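Local coordinates for 4-hydroxybenzoyl-CoA thioesterase (Bacillus halodurans, PDB 5WH9), which probably hydrolyses the thioester bond of acyl-coenzyme A substrates such as gentisyl-coenzyme A, as a hotdog-fold thioesterase, at residues 72-78 with 90-96; 8-14 with 27-31; 18-22 with 66-70. One frame throughout, in Å; residues are numbered along the deposited sequence.

Contact 1 (72-78 with 90-96); sequences DHVFIRT and LEHHFIK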
loop_
_atom_site.group_PDB
_atom_site.type_symbol
_atom_site.label_atom_id
_atom_site.label_comp_id
_atom_site.label_asym_id
_atom_site.label_seq_id
_atom_site.Cartn_x
_atom_site.Cartn_y
_atom_site.Cartn_z
ATOM N N ASP B 72 -16.596 -6.250 -0.396
ATOM C CA ASP B 72 -17.480 -5.879 0.697
ATOM C C ASP B 72 -17.758 -4.382 0.659
ATOM O O ASP B 72 -16.857 -3.593 0.371
ATOM C CB ASP B 72 -16.888 -6.267 2.048
ATOM C CG ASP B 72 -17.179 -7.691 2.408
ATOM O OD1 ASP B 72 -17.990 -8.306 1.678
ATOM O OD2 ASP B 72 -16.610 -8.189 3.409
ATOM N N HIS B 73 -19.017 -4.012 0.894
ATOM C CA HIS B 73 -19.389 -2.619 1.122
ATOM C C HIS B 73 -19.285 -2.418 2.619
ATOM O O HIS B 73 -19.724 -3.270 3.391
ATOM C CB HIS B 73 -20.833 -2.347 0.702
ATOM C CG HIS B 73 -21.107 -2.604 -0.746
ATOM N ND1 HIS B 73 -21.342 -1.587 -1.648
ATOM C CD2 HIS B 73 -21.205 -3.760 -1.445
ATOM C CE1 HIS B 73 -21.568 -2.108 -2.842
ATOM N NE2 HIS B 73 -21.489 -3.423 -2.746
ATOM N N VAL B 74 -18.708 -1.301 3.042
ATOM C CA VAL B 74 -18.462 -1.109 4.460
ATOM C C VAL B 74 -18.624 0.349 4.730
ATOM O O VAL B 74 -18.453 1.178 3.831
ATOM C CB VAL B 74 -17.001 -1.556 4.852
ATOM C CG1 VAL B 74 -16.845 -1.671 6.356
ATOM C CG2 VAL B 74 -16.647 -2.878 4.204
ATOM N N PHE B 75 -18.966 0.680 5.959
ATOM C CA PHE B 75 -18.855 2.069 6.385
ATOM C C PHE B 75 -18.318 2.149 7.820
ATOM O O PHE B 75 -18.363 1.178 8.573
ATOM C CB PHE B 75 -20.162 2.845 6.172
ATOM C CG PHE B 75 -21.300 2.428 7.087
ATOM C CD1 PHE B 75 -21.411 2.963 8.366
ATOM C CD2 PHE B 75 -22.275 1.538 6.649
ATOM C CE1 PHE B 75 -22.464 2.605 9.207
ATOM C CE2 PHE B 75 -23.336 1.169 7.482
ATOM C CZ PHE B 75 -23.429 1.705 8.771
ATOM N N ILE B 76 -17.738 3.285 8.164
ATOM C CA ILE B 76 -17.214 3.455 9.497
ATOM C C ILE B 76 -18.020 4.520 10.213
ATOM O O ILE B 76 -18.291 5.573 9.645
ATOM C CB ILE B 76 -15.735 3.890 9.482
ATOM C CG1 ILE B 76 -14.837 2.737 9.032
ATOM C CG2 ILE B 76 -15.339 4.360 10.858
ATOM C CD1 ILE B 76 -13.373 3.138 8.759
ATOM N N ARG B 77 -18.395 4.247 11.455
ATOM C CA ARG B 77 -19.037 5.249 12.304
ATOM C C ARG B 77 -17.988 5.868 13.211
ATOM O O ARG B 77 -17.401 5.174 14.049
ATOM C CB ARG B 77 -20.126 4.620 13.180
ATOM C CG ARG B 77 -21.398 4.248 12.456
ATOM C CD ARG B 77 -22.621 4.264 13.394
ATOM N NE ARG B 77 -23.810 3.821 12.678
ATOM C CZ ARG B 77 -24.285 2.578 12.697
ATOM N NH1 ARG B 77 -23.704 1.644 13.440
ATOM N NH2 ARG B 77 -25.363 2.274 11.983
ATOM N N THR B 78 -17.762 7.169 13.059
ATOM C CA THR B 78 -16.742 7.837 13.844
ATOM C C THR B 78 -17.382 8.761 14.852
ATOM O O THR B 78 -18.227 9.575 14.514
ATOM C CB THR B 78 -15.780 8.624 12.956
ATOM O OG1 THR B 78 -15.177 7.734 12.012
ATOM C CG2 THR B 78 -14.683 9.262 13.785
ATOM N N LEU B 90 -10.647 9.464 18.501
ATOM C CA LEU B 90 -11.745 9.091 17.623
ATOM C C LEU B 90 -12.047 7.615 17.794
ATOM O O LEU B 90 -11.146 6.781 17.704
ATOM C CB LEU B 90 -11.372 9.345 16.162
ATOM C CG LEU B 90 -11.133 10.799 15.762
ATOM C CD1 LEU B 90 -10.686 10.889 14.290
ATOM C CD2 LEU B 90 -12.384 11.644 16.000
ATOM N N GLU B 91 -13.305 7.294 18.042
ATOM C CA GLU B 91 -13.742 5.914 17.980
ATOM C C GLU B 91 -14.277 5.583 16.568
ATOM O O GLU B 91 -15.040 6.360 15.975
ATOM C CB GLU B 91 -14.805 5.653 19.041
ATOM C CG GLU B 91 -15.001 4.166 19.359
ATOM C CD GLU B 91 -16.044 3.930 20.449
ATOM O OE1 GLU B 91 -15.652 3.733 21.624
ATOM O OE2 GLU B 91 -17.259 3.939 20.132
ATOM N N HIS B 92 -13.856 4.444 16.027
ATOM C CA HIS B 92 -14.282 4.015 14.700
ATOM C C HIS B 92 -14.864 2.630 14.790
ATOM O O HIS B 92 -14.225 1.726 15.330
ATOM C CB HIS B 92 -13.109 3.959 13.715
ATOM C CG HIS B 92 -12.511 5.292 13.408
ATOM N ND1 HIS B 92 -11.221 5.624 13.749
ATOM C CD2 HIS B 92 -13.032 6.384 12.805
ATOM C CE1 HIS B 92 -10.961 6.855 13.350
ATOM N NE2 HIS B 92 -12.043 7.338 12.769
ATOM N N HIS B 93 -16.056 2.460 14.226
ATOM C CA HIS B 93 -16.713 1.171 14.193
ATOM C C HIS B 93 -16.994 0.767 12.754
ATOM O O HIS B 93 -17.713 1.468 12.034
ATOM C CB HIS B 93 -18.030 1.238 14.957
ATOM C CG HIS B 93 -17.871 1.453 16.427
ATOM N ND1 HIS B 93 -17.363 0.490 17.270
ATOM C CD2 HIS B 93 -18.183 2.511 17.214
ATOM C CE1 HIS B 93 -17.357 0.947 18.509
ATOM N NE2 HIS B 93 -17.853 2.170 18.502
ATOM N N PHE B 94 -16.442 -0.369 12.345
ATOM C CA PHE B 94 -16.665 -0.889 11.003
ATOM C C PHE B 94 -17.977 -1.628 10.968
ATOM O O PHE B 94 -18.218 -2.554 11.773
ATOM C CB PHE B 94 -15.532 -1.822 10.575
ATOM C CG PHE B 94 -14.211 -1.138 10.492
ATOM C CD1 PHE B 94 -13.555 -0.736 11.653
ATOM C CD2 PHE B 94 -13.627 -0.874 9.259
ATOM C CE1 PHE B 94 -12.341 -0.087 11.579
ATOM C CE2 PHE B 94 -12.402 -0.223 9.177
ATOM C CZ PHE B 94 -11.764 0.165 10.336
ATOM N N ILE B 95 -18.836 -1.195 10.051
ATOM C CA ILE B 95 -20.124 -1.820 9.871
ATOM C C ILE B 95 -20.202 -2.505 8.505
ATOM O O ILE B 95 -20.007 -1.890 7.463
ATOM C CB ILE B 95 -21.287 -0.821 10.071
ATOM C CG1 ILE B 95 -21.428 -0.458 11.546
ATOM C CG2 ILE B 95 -22.610 -1.439 9.621
ATOM C CD1 ILE B 95 -20.586 0.676 11.981
ATOM N N LYS B 96 -20.456 -3.797 8.536
ATOM C CA LYS B 96 -20.717 -4.570 7.343
ATOM C C LYS B 96 -22.013 -5.342 7.552
ATOM O O LYS B 96 -22.190 -6.005 8.587
ATOM C CB LYS B 96 -19.577 -5.554 7.099
ATOM C CG LYS B 96 -19.952 -6.699 6.199
ATOM C CD LYS B 96 -18.769 -7.599 5.954
ATOM C CE LYS B 96 -19.195 -9.047 5.793
ATOM N NZ LYS B 96 -18.094 -9.869 5.211
#
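Ile95 loses more surface to this pairing than any other residue of the two strands. Its CB lies 3.8 Å from the Phe75 ring centroid, over the ring face, a CH-pi contact, and its CD1 is 3.6 Å from Arg77 NH1. A branched aliphatic side chain suits this spot, able to cover an aromatic ring while its CD1 reaches the end of Arg77. Phe75 and Ile95 form a hydrogen-bonded pair (Phe75 N to Ile95 O 3.2 Å, Ile95 N to Phe75 O 2.8 Å), and Arg77 with His93 repeats the pattern. On the opposite face, Ile76 sets CG1 over the Phe94 ring, 4.0 Å from its centroid. Thr78, beta-branched and at ease in a strand, continues this face, its CG2 4.0 Å from Leu90 CD2, and touches Ala33 and Phe37 of helix 25-40. At the open end Lys96 NZ forms a salt bridge with Asp72 OD2 (2.9 Å), which also accepts a hydrogen bond from Leu69 N. This is an antiparallel beta hairpin of the hotdog sheet, with one face turned to the long helix.

Contact 2 (8-14 with 27-31); sequences FRVKFGD and YKWMD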
loop_
_atom_site.group_PDB
_atom_site.type_symbol
_atom_site.label_atom_id
_atom_site.label_comp_id
_atom_site.label_asym_id
_atom_site.label_seq_id
_atom_site.Cartn_x
_atom_site.Cartn_y
_atom_site.Cartn_z
ATOM N N PHE B 8 -17.002 2.948 2.119
ATOM C CA PHE B 8 -15.903 2.449 1.317
ATOM C C PHE B 8 -16.129 1.013 0.907
ATOM O O PHE B 8 -16.900 0.307 1.505
ATOM C CB PHE B 8 -14.530 2.642 1.988
ATOM C CG PHE B 8 -14.229 1.673 3.095
ATOM C CD1 PHE B 8 -14.529 1.984 4.398
ATOM C CD2 PHE B 8 -13.620 0.464 2.834
ATOM C CE1 PHE B 8 -14.238 1.110 5.417
ATOM C CE2 PHE B 8 -13.335 -0.420 3.850
ATOM C CZ PHE B 8 -13.637 -0.090 5.145
ATOM N N ARG B 9 -15.439 0.609 -0.143
ATOM C CA ARG B 9 -15.492 -0.749 -0.666
ATOM C C ARG B 9 -14.105 -1.393 -0.620
ATOM O O ARG B 9 -13.107 -0.751 -0.928
ATOM C CB ARG B 9 -15.982 -0.741 -2.107
ATOM C CG ARG B 9 -17.362 -0.125 -2.322
ATOM C CD ARG B 9 -18.037 -0.806 -3.496
ATOM N NE ARG B 9 -19.310 -0.191 -3.857
ATOM C CZ ARG B 9 -20.035 -0.542 -4.917
ATOM N NH1 ARG B 9 -19.621 -1.514 -5.721
ATOM N NH2 ARG B 9 -21.183 0.076 -5.169
ATOM N N VAL B 10 -14.058 -2.665 -0.241
ATOM C CA VAL B 10 -12.833 -3.448 -0.285
ATOM C C VAL B 10 -12.352 -3.707 -1.718
ATOM O O VAL B 10 -13.028 -4.377 -2.516
ATOM C CB VAL B 10 -13.025 -4.792 0.442
ATOM C CG1 VAL B 10 -11.780 -5.636 0.335
ATOM C CG2 VAL B 10 -13.377 -4.549 1.894
ATOM N N LYS B 11 -11.190 -3.158 -2.044
ATOM C CA LYS B 11 -10.565 -3.403 -3.333
ATOM C C LYS B 11 -9.848 -4.747 -3.314
ATOM O O LYS B 11 -9.371 -5.207 -2.274
ATOM C CB LYS B 11 -9.529 -2.320 -3.645
ATOM C CG LYS B 11 -10.033 -0.909 -3.428
ATOM C CD LYS B 11 -11.435 -0.706 -4.022
ATOM C CE LYS B 11 -11.892 0.711 -3.810
ATOM N NZ LYS B 11 -13.010 1.046 -4.738
ATOM N N PHE B 12 -9.758 -5.363 -4.480
ATOM C CA PHE B 12 -8.963 -6.563 -4.652
ATOM C C PHE B 12 -7.576 -6.393 -4.005
ATOM O O PHE B 12 -7.086 -7.278 -3.295
ATOM C CB PHE B 12 -8.830 -6.831 -6.150
ATOM C CG PHE B 12 -8.132 -8.093 -6.466
ATOM C CD1 PHE B 12 -8.644 -9.302 -6.027
ATOM C CD2 PHE B 12 -6.957 -8.081 -7.186
ATOM C CE1 PHE B 12 -8.001 -10.477 -6.317
ATOM C CE2 PHE B 12 -6.307 -9.260 -7.470
ATOM C CZ PHE B 12 -6.834 -10.460 -7.034
ATOM N N GLY B 13 -6.968 -5.239 -4.237
ATOM C CA GLY B 13 -5.631 -4.955 -3.759
ATOM C C GLY B 13 -5.497 -4.796 -2.256
ATOM O O GLY B 13 -4.371 -4.691 -1.755
ATOM N N ASP B 14 -6.630 -4.767 -1.552
ATOM C CA ASP B 14 -6.663 -4.713 -0.093
ATOM C C ASP B 14 -6.648 -6.111 0.502
ATOM O O ASP B 14 -6.551 -6.269 1.723
ATOM C CB ASP B 14 -7.932 -4.016 0.401
ATOM C CG ASP B 14 -7.987 -2.561 0.005
ATOM O OD1 ASP B 14 -6.930 -1.894 0.068
ATOM O OD2 ASP B 14 -9.086 -2.090 -0.379
ATOM N N TYR B 27 -6.380 0.330 9.458
ATOM C CA TYR B 27 -5.824 1.593 9.956
ATOM C C TYR B 27 -5.845 2.665 8.877
ATOM O O TYR B 27 -6.108 3.828 9.171
ATOM C CB TYR B 27 -4.412 1.374 10.520
ATOM C CG TYR B 27 -4.436 0.365 11.649
ATOM C CD1 TYR B 27 -4.704 0.772 12.951
ATOM C CD2 TYR B 27 -4.258 -0.997 11.409
ATOM C CE1 TYR B 27 -4.759 -0.138 13.998
ATOM C CE2 TYR B 27 -4.335 -1.937 12.464
ATOM C CZ TYR B 27 -4.586 -1.480 13.755
ATOM O OH TYR B 27 -4.634 -2.359 14.825
ATOM N N LYS B 28 -5.582 2.257 7.635
ATOM C CA LYS B 28 -5.702 3.114 6.463
ATOM C C LYS B 28 -7.131 3.651 6.400
ATOM O O LYS B 28 -7.363 4.847 6.192
ATOM C CB LYS B 28 -5.344 2.292 5.201
ATOM C CG LYS B 28 -5.669 2.873 3.816
ATOM C CD LYS B 28 -5.893 1.709 2.800
ATOM C CE LYS B 28 -5.769 2.098 1.310
ATOM N NZ LYS B 28 -6.804 3.049 0.721
ATOM N N TRP B 29 -8.097 2.763 6.609
ATOM C CA TRP B 29 -9.491 3.174 6.513
ATOM C C TRP B 29 -9.871 4.103 7.658
ATOM O O TRP B 29 -10.629 5.040 7.440
ATOM C CB TRP B 29 -10.424 1.962 6.440
ATOM C CG TRP B 29 -10.328 1.232 5.141
ATOM C CD1 TRP B 29 -10.233 1.781 3.895
ATOM C CD2 TRP B 29 -10.311 -0.188 4.959
ATOM N NE1 TRP B 29 -10.155 0.787 2.953
ATOM C CE2 TRP B 29 -10.199 -0.430 3.582
ATOM C CE3 TRP B 29 -10.370 -1.281 5.833
ATOM C CZ2 TRP B 29 -10.161 -1.720 3.054
ATOM C CZ3 TRP B 29 -10.328 -2.540 5.314
ATOM C CH2 TRP B 29 -10.223 -2.756 3.940
ATOM N N MET B 30 -9.341 3.865 8.862
ATOM C CA MET B 30 -9.570 4.790 9.972
ATOM C C MET B 30 -8.934 6.131 9.688
ATOM O O MET B 30 -9.527 7.186 9.936
ATOM C CB MET B 30 -9.029 4.248 11.287
ATOM C CG MET B 30 -9.915 3.186 11.891
ATOM S SD MET B 30 -9.363 2.635 13.519
ATOM C CE MET B 30 -7.671 2.169 13.158
ATOM N N ASP B 31 -7.729 6.108 9.147
ATOM C CA ASP B 31 -7.123 7.369 8.768
ATOM C C ASP B 31 -8.050 8.110 7.786
ATOM O O ASP B 31 -8.270 9.319 7.914
ATOM C CB ASP B 31 -5.744 7.147 8.167
ATOM C CG ASP B 31 -5.022 8.435 7.912
ATOM O OD1 ASP B 31 -4.391 8.967 8.842
ATOM O OD2 ASP B 31 -5.087 8.927 6.776
HETATM O O HOH W 1 -11.284 1.094 0.211
#
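The backbones stay well apart: the nearest CA atoms, those of Phe8 and Trp29, are 8.3 Å from each other. Residues 8-14 leave the end of a strand, run on in extended form and close in a 3-10 turn at 12-14, where Asp14 N bonds to Lys11 O (2.9 Å); residues 27-31 are a piece of helix. Large side chains must therefore fill the gap, and Trp29 does most of it. Its five-membered ring stacks face-to-face on the Phe8 ring, centroids 3.7 Å apart and planes at 25°, so that two flat aromatic groups seal the space between strand and helix. Val10 CG2 approaches Trp29 CH2 at 4.2 Å. The indole also has a polar atom to satisfy: Trp29 NE1 donates to a water (3.0 Å from its O) that in turn donates to Arg9 O (2.8 Å). Asp14 OD2 lies at the indole edge, 3.6 Å from Trp29 CZ2, and accepts a hydrogen bond from Lys11 N (2.9 Å), which ties the turn together. Phe8 pairs through its backbone with Val74 of strand 73-80, while Trp29 packs on Ile76 of that strand and on Phe94 of strand 87-96, so helix 25-40 lies against the sheet.

Contact 3 (18-22 with 66-70); sequences AGIVF and APLLF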
loop_
_atom_site.group_PDB
_atom_site.type_symbol
_atom_site.label_atom_id
_atom_site.label_comp_id
_atom_site.label_asym_id
_atom_site.label_seq_id
_atom_site.Cartn_x
_atom_site.Cartn_y
_atom_site.Cartn_z
ATOM N N ALA B 18 -4.266 -15.022 1.842
ATOM C CA ALA B 18 -5.144 -15.791 2.728
ATOM C C ALA B 18 -6.619 -15.610 2.382
ATOM O O ALA B 18 -7.485 -16.221 3.022
ATOM C CB ALA B 18 -4.895 -15.424 4.181
ATOM N N GLY B 19 -6.907 -14.772 1.382
ATOM C CA GLY B 19 -8.273 -14.620 0.888
ATOM C C GLY B 19 -9.054 -13.493 1.547
ATOM O O GLY B 19 -10.177 -13.166 1.149
ATOM N N ILE B 20 -8.463 -12.894 2.564
ATOM C CA ILE B 20 -9.105 -11.843 3.321
ATOM C C ILE B 20 -8.233 -10.607 3.373
ATOM O O ILE B 20 -7.094 -10.646 2.963
ATOM C CB ILE B 20 -9.449 -12.296 4.749
ATOM C CG1 ILE B 20 -8.184 -12.597 5.531
ATOM C CG2 ILE B 20 -10.361 -13.507 4.728
ATOM C CD1 ILE B 20 -8.329 -12.369 7.005
ATOM N N VAL B 21 -8.796 -9.509 3.845
ATOM C CA VAL B 21 -8.097 -8.241 3.944
ATOM C C VAL B 21 -6.874 -8.229 4.879
ATOM O O VAL B 21 -6.913 -8.762 5.971
ATOM C CB VAL B 21 -9.099 -7.139 4.365
ATOM C CG1 VAL B 21 -8.410 -5.835 4.710
ATOM C CG2 VAL B 21 -10.135 -6.934 3.284
ATOM N N PHE B 22 -5.801 -7.606 4.399
ATOM C CA PHE B 22 -4.551 -7.410 5.127
ATOM C C PHE B 22 -4.954 -6.421 6.223
ATOM O O PHE B 22 -5.585 -5.450 5.943
ATOM C CB PHE B 22 -3.516 -6.856 4.139
ATOM C CG PHE B 22 -2.116 -6.801 4.666
ATOM C CD1 PHE B 22 -1.625 -7.784 5.486
ATOM C CD2 PHE B 22 -1.288 -5.751 4.326
ATOM C CE1 PHE B 22 -0.333 -7.719 5.972
ATOM C CE2 PHE B 22 0.003 -5.682 4.801
ATOM C CZ PHE B 22 0.478 -6.670 5.629
ATOM N N ALA B 66 -14.901 -10.037 12.664
ATOM C CA ALA B 66 -15.208 -10.841 11.482
ATOM C C ALA B 66 -14.453 -10.349 10.242
ATOM O O ALA B 66 -14.127 -9.163 10.133
ATOM C CB ALA B 66 -16.706 -10.856 11.223
ATOM N N PRO B 67 -14.172 -11.245 9.302
ATOM C CA PRO B 67 -13.389 -10.892 8.105
ATOM C C PRO B 67 -14.077 -9.991 7.062
ATOM O O PRO B 67 -15.279 -10.114 6.827
ATOM C CB PRO B 67 -13.078 -12.257 7.484
ATOM C CG PRO B 67 -14.201 -13.131 7.929
ATOM C CD PRO B 67 -14.560 -12.666 9.311
ATOM N N LEU B 68 -13.293 -9.108 6.442
ATOM C CA LEU B 68 -13.676 -8.384 5.243
ATOM C C LEU B 68 -12.999 -9.077 4.067
ATOM O O LEU B 68 -11.873 -9.553 4.183
ATOM C CB LEU B 68 -13.229 -6.930 5.335
ATOM C CG LEU B 68 -13.866 -6.052 6.414
ATOM C CD1 LEU B 68 -13.236 -4.661 6.503
ATOM C CD2 LEU B 68 -15.380 -5.950 6.213
ATOM N N LEU B 69 -13.919 -9.002 3.216
ATOM C CA LEU B 69 -13.621 -9.742 2.001
ATOM C C LEU B 69 -13.645 -8.809 0.806
ATOM O O LEU B 69 -14.199 -7.714 0.875
ATOM C CB LEU B 69 -14.623 -10.872 1.799
ATOM C CG LEU B 69 -14.817 -11.922 2.895
ATOM C CD1 LEU B 69 -15.965 -12.869 2.508
ATOM C CD2 LEU B 69 -13.544 -12.708 3.141
ATOM N N PHE B 70 -13.030 -9.243 -0.284
ATOM C CA PHE B 70 -13.045 -8.467 -1.518
ATOM C C PHE B 70 -14.468 -8.093 -1.947
ATOM O O PHE B 70 -15.363 -8.939 -2.015
ATOM C CB PHE B 70 -12.304 -9.225 -2.623
ATOM C CG PHE B 70 -12.448 -8.614 -3.987
ATOM C CD1 PHE B 70 -12.386 -7.249 -4.162
ATOM C CD2 PHE B 70 -12.646 -9.417 -5.098
ATOM C CE1 PHE B 70 -12.517 -6.697 -5.419
ATOM C CE2 PHE B 70 -12.777 -8.874 -6.343
ATOM C CZ PHE B 70 -12.710 -7.519 -6.510
HETATM O O HOH W 2 -10.119 -9.027 7.139
#
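Val21 and Leu68 form the apolar centre, with Val21 CG2 3.7 Å from Leu68 CB. Both are buried, and both side chains also touch Tyr26 and Trp29 of helix 25-40; compact aliphatic groups suit a place shared by two loops and the aromatic residues of a helix. Farther out, Ile20 CG2 packs on Leu69 CD2 (3.6 Å) and on Pro67 CB (4.1 Å), a more exposed patch. Neither segment has regular secondary structure. Residues 18-22 belong to the loop between the first strand and the long helix of the hotdog fold, and residues 66-70 to the link from strand 57-64 to strand 73-80. In relatives such as the Pseudomonas 4-hydroxybenzoyl-CoA thioesterase, the former loop carries the catalytic aspartate, so the contact probably lies close to the active-site region here too. Gly19 enters the segment with phi 93° and psi -7°, where a CB would be jammed against the carbonyl of Ala18, so glycine is called for. The two ends of the segment reach the fourth subunit: Ala18 packs on Phe12, and Phe22 on Gly13, of that subunit. At the polar edge, the backbones are joined by a hydrogen bond from Val21 N to Leu68 O (3.1 Å), and next to it a water accepts from Leu68 N (3.3 Å from its O) and donates weakly to Val21 O (3.4 Å).

Overall arrangement
The three contacts follow one another from the sheet outward: contact 1 is centred about 9 Å from the centre of the chain and contact 3 about 19 Å, while the centre of contact 2 lies about 11 Å from each of theirs. Contacts 1 and 2 share the sheet, since Val74 O is 2.9 Å from Phe8 N, a probable hydrogen bond. Contacts 1 and 3 meet where Lys96 NZ approaches Pro67 O (3.3 Å), and contacts 2 and 3 where Asp14 O approaches Phe22 N (3.1 Å). Trp29 of contact 2 touches residues of both other contacts. Contacts 2 and 3 both touch the fourth subunit. Hotdog thioesterases generally build active sites at subunit interfaces, so the 8-14 and 18-22 region probably lies near one.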